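Local coordinates for AvrA (Salmonella typhimurium, PDB 6BE0), which probably acetylates serine and threonine residues of target proteins with acetyl-CoA, as a YopJ-family bacterial effector that binds inositol hexakisphosphate, at residues K196-D210 against D229-Q241. Sequence-based numbering, arbitrary orientation.
Sequences KLQLEFMNLVKIHED and DRYLPVSFYKHTQ. With IHP (inositol hexakisphosphate), chain B; COA (coenzyme A), chain C.
Glu-200 CG and Leu-197 CD2 come to the edge of the Phe-236 ring, the latter 3.6 Å from Phe-236 CZ; Lys-196 CB and Leu-204 CD1 approach it obliquely, and Pro-233 CD of its own segment sits over one face. Leu-204 divides its branches, CD1 approaching Phe-236 and CD2 packing 3.5 Å from Leu-232 CD2. At the far end the Tyr-231 ring carries Ile-207 CG1 over one face, with Lys-206 CG at the edge. Tyr-231 OH donates to Asp-210 OD2 (2.8 Å) on the anti side, 30° out of the carboxylate plane; OD1 of the same carboxylate pairs with Arg-215.

Polar groups line the margin of this apolar strip. Glu-200, bent at chi2 (-72°), slides past Pro-233; Ser-235 OG donates to its OE2, though the bond is modelled so short that its length is doubtful, and Asn-203 ND2 meets OE1 on the syn side but tilted out of the carboxylate plane. The two oxygens thus have a partner each. Water bridges the carbonyls of Asn-203 and Tyr-231. The aliphatic chain of Lys-196 passes alongside Ser-235, CD near its CB and OG, and bends at chi2 and chi4 on the way to the phosphate, where Lys-196 NZ donates to O33 of inositol hexakisphosphate (3.0 Å), an oxygen that Lys-238 NZ also holds; His-239 NE2 donates to O23 in the plane of its ring. Both segments therefore contribute to the inositol phosphate pocket, completed by residues such as Lys-263 and Lys-291.

The contact packs the end of helix 186-199, the turn after it and the start of helix 205-212 against the loop between helices 225-228 and 243-252, with Leu-197, Ile-207 and Leu-232 touching strand 136-143 of the central sheet.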
loop_
_atom_site.group_PDB
_atom_site.type_symbol
_atom_site.label_atom_id
_atom_site.label_comp_id
_atom_site.label_asym_id
_atom_site.label_seq_id
_atom_site.Cartn_x
_atom_site.Cartn_y
_atom_site.Cartn_z
ATOM N N LYS A 196 -1.280 0.128 -7.989
ATOM C CA LYS A 196 -1.699 -1.217 -8.373
ATOM C C LYS A 196 -3.207 -1.405 -8.203
ATOM O O LYS A 196 -3.833 -2.149 -8.959
ATOM C CB LYS A 196 -0.946 -2.269 -7.554
ATOM C CG LYS A 196 0.529 -2.403 -7.912
ATOM C CD LYS A 196 0.713 -2.975 -9.312
ATOM C CE LYS A 196 2.183 -3.156 -9.659
ATOM N NZ LYS A 196 2.896 -1.854 -9.797
ATOM N N LEU A 197 -3.787 -0.733 -7.210
ATOM C CA LEU A 197 -5.231 -0.784 -6.998
ATOM C C LEU A 197 -5.973 -0.271 -8.231
ATOM O O LEU A 197 -7.085 -0.710 -8.528
ATOM C CB LEU A 197 -5.629 0.034 -5.766
ATOM C CG LEU A 197 -5.312 -0.572 -4.397
ATOM C CD1 LEU A 197 -5.497 0.469 -3.300
ATOM C CD2 LEU A 197 -6.176 -1.791 -4.125
ATOM N N GLN A 198 -5.347 0.661 -8.943
ATOM C CA GLN A 198 -5.911 1.193 -10.179
ATOM C C GLN A 198 -5.740 0.205 -11.328
ATOM O O GLN A 198 -6.688 -0.085 -12.056
ATOM C CB GLN A 198 -5.252 2.533 -10.527
ATOM C CG GLN A 198 -5.350 2.939 -11.996
ATOM C CD GLN A 198 -6.775 2.986 -12.503
ATOM O OE1 GLN A 198 -7.722 3.074 -11.720
ATOM N NE2 GLN A 198 -6.937 2.925 -13.821
ATOM N N LEU A 199 -4.524 -0.306 -11.484
ATOM C CA LEU A 199 -4.189 -1.178 -12.603
ATOM C C LEU A 199 -4.886 -2.534 -12.511
ATOM O O LEU A 199 -5.151 -3.173 -13.531
ATOM C CB LEU A 199 -2.674 -1.375 -12.673
ATOM C CG LEU A 199 -1.870 -0.091 -12.882
ATOM C CD1 LEU A 199 -0.408 -0.304 -12.522
ATOM C CD2 LEU A 199 -2.006 0.393 -14.318
ATOM N N GLU A 200 -5.180 -2.963 -11.288
ATOM C CA GLU A 200 -5.831 -4.249 -11.053
ATOM C C GLU A 200 -7.311 -4.052 -10.743
ATOM O O GLU A 200 -7.895 -4.802 -9.962
ATOM C CB GLU A 200 -5.150 -4.991 -9.899
ATOM C CG GLU A 200 -3.656 -5.220 -10.088
ATOM C CD GLU A 200 -3.343 -6.264 -11.142
ATOM O OE1 GLU A 200 -4.287 -6.791 -11.770
ATOM O OE2 GLU A 200 -2.144 -6.562 -11.336
ATOM N N PHE A 201 -7.904 -3.037 -11.365
ATOM C CA PHE A 201 -9.290 -2.660 -11.104
ATOM C C PHE A 201 -10.246 -3.850 -11.183
ATOM O O PHE A 201 -10.964 -4.137 -10.227
ATOM C CB PHE A 201 -9.735 -1.577 -12.089
ATOM C CG PHE A 201 -11.127 -1.068 -11.842
ATOM C CD1 PHE A 201 -12.226 -1.720 -12.380
ATOM C CD2 PHE A 201 -11.338 0.063 -11.072
ATOM C CE1 PHE A 201 -13.506 -1.256 -12.150
ATOM C CE2 PHE A 201 -12.615 0.531 -10.840
ATOM C CZ PHE A 201 -13.701 -0.128 -11.381
ATOM N N MET A 202 -10.254 -4.536 -12.321
ATOM C CA MET A 202 -11.159 -5.662 -12.530
ATOM C C MET A 202 -10.861 -6.819 -11.576
ATOM O O MET A 202 -11.779 -7.467 -11.072
ATOM C CB MET A 202 -11.074 -6.152 -13.977
ATOM C CG MET A 202 -11.516 -5.130 -15.018
ATOM S SD MET A 202 -13.197 -4.510 -14.778
ATOM C CE MET A 202 -14.139 -6.031 -14.691
ATOM N N ASN A 203 -9.580 -7.078 -11.331
ATOM C CA ASN A 203 -9.179 -8.164 -10.439
ATOM C C ASN A 203 -9.590 -7.922 -8.989
ATOM O O ASN A 203 -9.540 -8.836 -8.164
ATOM C CB ASN A 203 -7.663 -8.376 -10.501
ATOM C CG ASN A 203 -7.221 -9.120 -11.750
ATOM O OD1 ASN A 203 -8.007 -9.830 -12.379
ATOM N ND2 ASN A 203 -5.950 -8.970 -12.105
ATOM N N LEU A 204 -9.994 -6.691 -8.685
ATOM C CA LEU A 204 -10.357 -6.307 -7.325
ATOM C C LEU A 204 -11.861 -6.122 -7.154
ATOM O O LEU A 204 -12.323 -5.677 -6.103
ATOM C CB LEU A 204 -9.627 -5.021 -6.939
ATOM C CG LEU A 204 -8.119 -5.186 -6.769
ATOM C CD1 LEU A 204 -7.434 -3.832 -6.751
ATOM C CD2 LEU A 204 -7.815 -5.963 -5.499
ATOM N N VAL A 205 -12.628 -6.462 -8.183
ATOM C CA VAL A 205 -14.078 -6.376 -8.094
ATOM C C VAL A 205 -14.603 -7.321 -7.016
ATOM O O VAL A 205 -15.459 -6.944 -6.217
ATOM C CB VAL A 205 -14.753 -6.710 -9.442
ATOM C CG1 VAL A 205 -16.267 -6.800 -9.286
ATOM C CG2 VAL A 205 -14.393 -5.665 -10.488
ATOM N N LYS A 206 -14.083 -8.544 -6.994
ATOM C CA LYS A 206 -14.599 -9.580 -6.102
ATOM C C LYS A 206 -14.484 -9.212 -4.622
ATOM O O LYS A 206 -15.434 -9.396 -3.863
ATOM C CB LYS A 206 -13.879 -10.909 -6.354
ATOM C CG LYS A 206 -14.422 -12.057 -5.510
ATOM C CD LYS A 206 -13.914 -13.411 -5.984
ATOM C CE LYS A 206 -14.404 -14.539 -5.082
ATOM N NZ LYS A 206 -15.893 -14.628 -5.030
ATOM N N ILE A 207 -13.328 -8.700 -4.208
ATOM C CA ILE A 207 -13.119 -8.376 -2.799
ATOM C C ILE A 207 -14.013 -7.208 -2.380
ATOM O O ILE A 207 -14.486 -7.153 -1.245
ATOM C CB ILE A 207 -11.636 -8.040 -2.495
ATOM C CG1 ILE A 207 -11.433 -7.845 -0.989
ATOM C CG2 ILE A 207 -11.184 -6.806 -3.266
ATOM C CD1 ILE A 207 -9.978 -7.825 -0.559
ATOM N N HIS A 208 -14.245 -6.280 -3.302
ATOM C CA HIS A 208 -15.159 -5.171 -3.052
ATOM C C HIS A 208 -16.599 -5.664 -3.010
ATOM O O HIS A 208 -17.421 -5.168 -2.240
ATOM C CB HIS A 208 -15.009 -4.094 -4.126
ATOM C CG HIS A 208 -13.862 -3.164 -3.893
ATOM N ND1 HIS A 208 -13.852 -2.240 -2.872
ATOM C CD2 HIS A 208 -12.688 -3.012 -4.550
ATOM C CE1 HIS A 208 -12.721 -1.558 -2.908
ATOM N NE2 HIS A 208 -11.998 -2.007 -3.918
ATOM N N GLU A 209 -16.892 -6.646 -3.852
ATOM C CA GLU A 209 -18.224 -7.221 -3.935
ATOM C C GLU A 209 -18.560 -7.974 -2.652
ATOM O O GLU A 209 -19.652 -7.832 -2.104
ATOM C CB GLU A 209 -18.316 -8.149 -5.147
ATOM C CG GLU A 209 -19.720 -8.602 -5.500
ATOM C CD GLU A 209 -19.777 -9.306 -6.843
ATOM O OE1 GLU A 209 -18.701 -9.561 -7.425
ATOM O OE2 GLU A 209 -20.896 -9.597 -7.319
ATOM N N ASP A 210 -17.605 -8.764 -2.171
ATOM C CA ASP A 210 -17.796 -9.544 -0.953
ATOM C C ASP A 210 -17.828 -8.647 0.281
ATOM O O ASP A 210 -18.461 -8.980 1.282
ATOM C CB ASP A 210 -16.690 -10.593 -0.813
ATOM C CG ASP A 210 -16.877 -11.772 -1.755
ATOM O OD1 ASP A 210 -18.002 -11.968 -2.264
ATOM O OD2 ASP A 210 -15.896 -12.512 -1.976
ATOM N N ASP A 229 -4.713 -13.448 0.382
ATOM C CA ASP A 229 -3.970 -14.054 -0.720
ATOM C C ASP A 229 -4.902 -14.686 -1.753
ATOM O O ASP A 229 -4.547 -14.806 -2.925
ATOM C CB ASP A 229 -2.990 -15.108 -0.193
ATOM C CG ASP A 229 -1.853 -14.502 0.616
ATOM O OD1 ASP A 229 -1.627 -13.278 0.514
ATOM O OD2 ASP A 229 -1.177 -15.255 1.350
ATOM N N ARG A 230 -6.091 -15.084 -1.315
ATOM C CA ARG A 230 -7.063 -15.709 -2.208
ATOM C C ARG A 230 -7.796 -14.672 -3.055
ATOM O O ARG A 230 -8.400 -15.011 -4.073
ATOM C CB ARG A 230 -8.075 -16.526 -1.405
ATOM C CG ARG A 230 -7.453 -17.561 -0.485
ATOM C CD ARG A 230 -8.511 -18.251 0.357
ATOM N NE ARG A 230 -7.921 -19.022 1.449
ATOM C CZ ARG A 230 -8.614 -19.575 2.439
ATOM N NH1 ARG A 230 -9.936 -19.447 2.487
ATOM N NH2 ARG A 230 -7.984 -20.256 3.389
ATOM N N TYR A 231 -7.735 -13.412 -2.632
ATOM C CA TYR A 231 -8.443 -12.330 -3.313
ATOM C C TYR A 231 -7.535 -11.526 -4.239
ATOM O O TYR A 231 -7.920 -11.195 -5.363
ATOM C CB TYR A 231 -9.072 -11.377 -2.291
ATOM C CG TYR A 231 -10.379 -11.857 -1.697
ATOM C CD1 TYR A 231 -11.574 -11.707 -2.389
ATOM C CD2 TYR A 231 -10.421 -12.441 -0.440
ATOM C CE1 TYR A 231 -12.771 -12.137 -1.849
ATOM C CE2 TYR A 231 -11.614 -12.874 0.109
ATOM C CZ TYR A 231 -12.785 -12.719 -0.600
ATOM O OH TYR A 231 -13.975 -13.147 -0.054
ATOM N N LEU A 232 -6.332 -11.216 -3.765
ATOM C CA LEU A 232 -5.493 -10.211 -4.409
ATOM C C LEU A 232 -4.559 -10.789 -5.474
ATOM O O LEU A 232 -4.115 -11.932 -5.361
ATOM C CB LEU A 232 -4.678 -9.472 -3.347
ATOM C CG LEU A 232 -5.528 -8.833 -2.245
ATOM C CD1 LEU A 232 -4.651 -8.203 -1.172
ATOM C CD2 LEU A 232 -6.485 -7.798 -2.827
ATOM N N PRO A 233 -4.259 -9.990 -6.514
ATOM C CA PRO A 233 -3.424 -10.435 -7.635
ATOM C C PRO A 233 -1.931 -10.409 -7.316
ATOM O O PRO A 233 -1.529 -9.885 -6.278
ATOM C CB PRO A 233 -3.767 -9.430 -8.733
ATOM C CG PRO A 233 -4.067 -8.178 -7.995
ATOM C CD PRO A 233 -4.726 -8.604 -6.706
ATOM N N VAL A 234 -1.128 -10.964 -8.219
ATOM C CA VAL A 234 0.302 -11.152 -7.992
ATOM C C VAL A 234 1.052 -9.828 -7.859
ATOM O O VAL A 234 2.011 -9.726 -7.095
ATOM C CB VAL A 234 0.939 -11.970 -9.139
ATOM C CG1 VAL A 234 2.413 -12.245 -8.861
ATOM C CG2 VAL A 234 0.186 -13.280 -9.343
ATOM N N SER A 235 0.608 -8.819 -8.601
ATOM C CA SER A 235 1.315 -7.542 -8.672
ATOM C C SER A 235 1.411 -6.832 -7.321
ATOM O O SER A 235 2.218 -5.919 -7.150
ATOM C CB SER A 235 0.630 -6.625 -9.685
ATOM O OG SER A 235 -0.707 -6.357 -9.307
ATOM N N PHE A 236 0.588 -7.252 -6.365
ATOM C CA PHE A 236 0.596 -6.661 -5.031
ATOM C C PHE A 236 1.782 -7.133 -4.192
ATOM O O PHE A 236 2.151 -6.488 -3.211
ATOM C CB PHE A 236 -0.709 -6.991 -4.303
ATOM C CG PHE A 236 -1.848 -6.077 -4.652
ATOM C CD1 PHE A 236 -2.148 -5.796 -5.973
ATOM C CD2 PHE A 236 -2.625 -5.508 -3.658
ATOM C CE1 PHE A 236 -3.195 -4.956 -6.297
ATOM C CE2 PHE A 236 -3.674 -4.668 -3.975
ATOM C CZ PHE A 236 -3.959 -4.393 -5.296
ATOM N N TYR A 237 2.377 -8.255 -4.588
ATOM C CA TYR A 237 3.388 -8.930 -3.776
ATOM C C TYR A 237 4.801 -8.803 -4.333
ATOM O O TYR A 237 5.696 -9.549 -3.940
ATOM C CB TYR A 237 3.026 -10.408 -3.639
ATOM C CG TYR A 237 1.706 -10.629 -2.952
ATOM C CD1 TYR A 237 1.652 -10.995 -1.615
ATOM C CD2 TYR A 237 0.511 -10.455 -3.635
ATOM C CE1 TYR A 237 0.444 -11.191 -0.980
ATOM C CE2 TYR A 237 -0.701 -10.647 -3.008
ATOM C CZ TYR A 237 -0.730 -11.016 -1.681
ATOM O OH TYR A 237 -1.936 -11.211 -1.051
ATOM N N LYS A 238 5.006 -7.857 -5.241
ATOM C CA LYS A 238 6.308 -7.697 -5.872
ATOM C C LYS A 238 7.370 -7.249 -4.869
ATOM O O LYS A 238 8.540 -7.609 -4.997
ATOM C CB LYS A 238 6.219 -6.697 -7.021
ATOM C CG LYS A 238 5.282 -7.134 -8.139
ATOM C CD LYS A 238 5.206 -6.100 -9.253
ATOM C CE LYS A 238 6.549 -5.924 -9.945
ATOM N NZ LYS A 238 6.447 -5.064 -11.152
ATOM N N HIS A 239 6.952 -6.474 -3.872
ATOM C CA HIS A 239 7.874 -5.938 -2.871
ATOM C C HIS A 239 7.845 -6.727 -1.566
ATOM O O HIS A 239 8.361 -6.258 -0.551
ATOM C CB HIS A 239 7.550 -4.470 -2.581
ATOM C CG HIS A 239 7.671 -3.576 -3.775
ATOM N ND1 HIS A 239 8.884 -3.262 -4.349
ATOM C CD2 HIS A 239 6.731 -2.927 -4.502
ATOM C CE1 HIS A 239 8.688 -2.460 -5.378
ATOM N NE2 HIS A 239 7.390 -2.241 -5.494
ATOM N N THR A 240 7.244 -7.915 -1.591
ATOM C CA THR A 240 7.159 -8.753 -0.396
ATOM C C THR A 240 8.534 -8.962 0.221
ATOM O O THR A 240 9.477 -9.371 -0.456
ATOM C CB THR A 240 6.540 -10.129 -0.702
ATOM O OG1 THR A 240 5.265 -9.956 -1.328
ATOM C CG2 THR A 240 6.362 -10.939 0.579
ATOM N N GLN A 241 8.634 -8.672 1.514
ATOM C CA GLN A 241 9.891 -8.773 2.239
ATOM C C GLN A 241 9.939 -10.065 3.048
ATOM O O GLN A 241 9.859 -10.046 4.273
ATOM C CB GLN A 241 10.073 -7.555 3.146
ATOM C CG GLN A 241 10.291 -6.263 2.371
ATOM C CD GLN A 241 10.208 -5.022 3.237
ATOM O OE1 GLN A 241 9.473 -4.984 4.222
ATOM N NE2 GLN A 241 10.966 -3.995 2.869
HETATM C C1 IHP B . 5.677 -0.349 -13.508
HETATM C C2 IHP B . 5.818 -0.144 -12.004
HETATM C C3 IHP B . 6.952 -0.983 -11.440
HETATM C C4 IHP B . 8.243 -0.714 -12.185
HETATM C C5 IHP B . 8.062 -1.133 -13.632
HETATM C C6 IHP B . 6.984 -0.288 -14.295
HETATM O O11 IHP B . 4.763 0.615 -14.002
HETATM P P1 IHP B . 3.275 0.141 -14.326
HETATM O O21 IHP B . 2.301 1.216 -13.897
HETATM O O31 IHP B . 2.941 -1.134 -13.580
HETATM O O41 IHP B . 3.143 -0.092 -15.808
HETATM O O12 IHP B . 6.022 1.256 -11.709
HETATM P P2 IHP B . 4.947 2.051 -10.860
HETATM O O22 IHP B . 3.568 1.878 -11.449
HETATM O O32 IHP B . 4.919 1.553 -9.434
HETATM O O42 IHP B . 5.296 3.522 -10.864
HETATM O O13 IHP B . 7.105 -0.716 -10.045
HETATM P P3 IHP B . 6.716 -1.846 -8.990
HETATM O O23 IHP B . 6.053 -1.214 -7.791
HETATM O O33 IHP B . 5.769 -2.854 -9.597
HETATM O O43 IHP B . 7.963 -2.556 -8.533
HETATM O O14 IHP B . 9.350 -1.376 -11.545
HETATM P P4 IHP B . 9.585 -2.972 -11.552
HETATM O O24 IHP B . 9.962 -3.425 -10.160
HETATM O O34 IHP B . 8.350 -3.726 -11.990
HETATM O O44 IHP B . 10.729 -3.311 -12.468
HETATM O O15 IHP B . 9.282 -1.035 -14.369
HETATM P P5 IHP B . 9.539 -2.050 -15.558
HETATM O O25 IHP B . 8.240 -2.714 -15.964
HETATM O O35 IHP B . 10.107 -1.296 -16.734
HETATM O O45 IHP B . 10.518 -3.119 -15.141
HETATM O O16 IHP B . 7.430 1.059 -14.439
HETATM P P6 IHP B . 7.303 1.758 -15.833
HETATM O O26 IHP B . 8.089 3.043 -15.829
HETATM O O36 IHP B . 7.836 0.853 -16.914
HETATM O O46 IHP B . 5.859 2.082 -16.125
HETATM N N1A COA C . 13.915 -6.176 5.852
HETATM C C2A COA C . 13.607 -7.229 5.036
HETATM N N3A COA C . 13.064 -8.367 5.562
HETATM C C4A COA C . 12.824 -8.466 6.907
HETATM C C5A COA C . 13.124 -7.428 7.718
HETATM C C6A COA C . 13.676 -6.274 7.174
HETATM N N6A COA C . 14.172 -4.960 7.432
HETATM N N7A COA C . 12.791 -7.774 8.994
HETATM C C8A COA C . 12.282 -9.033 8.964
HETATM N N9A COA C . 12.301 -9.466 7.683
HETATM C C1B COA C . 11.862 -10.722 7.173
HETATM C C2B COA C . 12.885 -11.479 6.841
HETATM O O2B COA C . 13.146 -11.378 5.415
HETATM C C3B COA C . 12.444 -12.989 7.235
HETATM O O3B COA C . 11.545 -13.523 6.264
HETATM P P3B COA C . 11.984 -14.822 5.416
HETATM O O7A COA C . 13.068 -14.446 4.432
HETATM O O8A COA C . 12.498 -15.890 6.350
HETATM O O9A COA C . 10.787 -15.361 4.660
HETATM C C4B COA C . 11.816 -12.856 8.427
HETATM O O4B COA C . 11.094 -11.519 8.319
HETATM C C5B COA C . 12.829 -12.828 9.563
HETATM O O5B COA C . 12.187 -12.456 10.776
HETATM P P1A COA C . 12.005 -13.546 11.935
HETATM O O1A COA C . 11.939 -14.942 11.336
HETATM O O2A COA C . 13.178 -13.451 12.896
HETATM O O3A COA C . 10.663 -13.249 12.723
HETATM O O HOH W 1 -10.605 -9.371 -5.668
HETATM O O HOH W 2 -7.242 -10.753 -7.644
#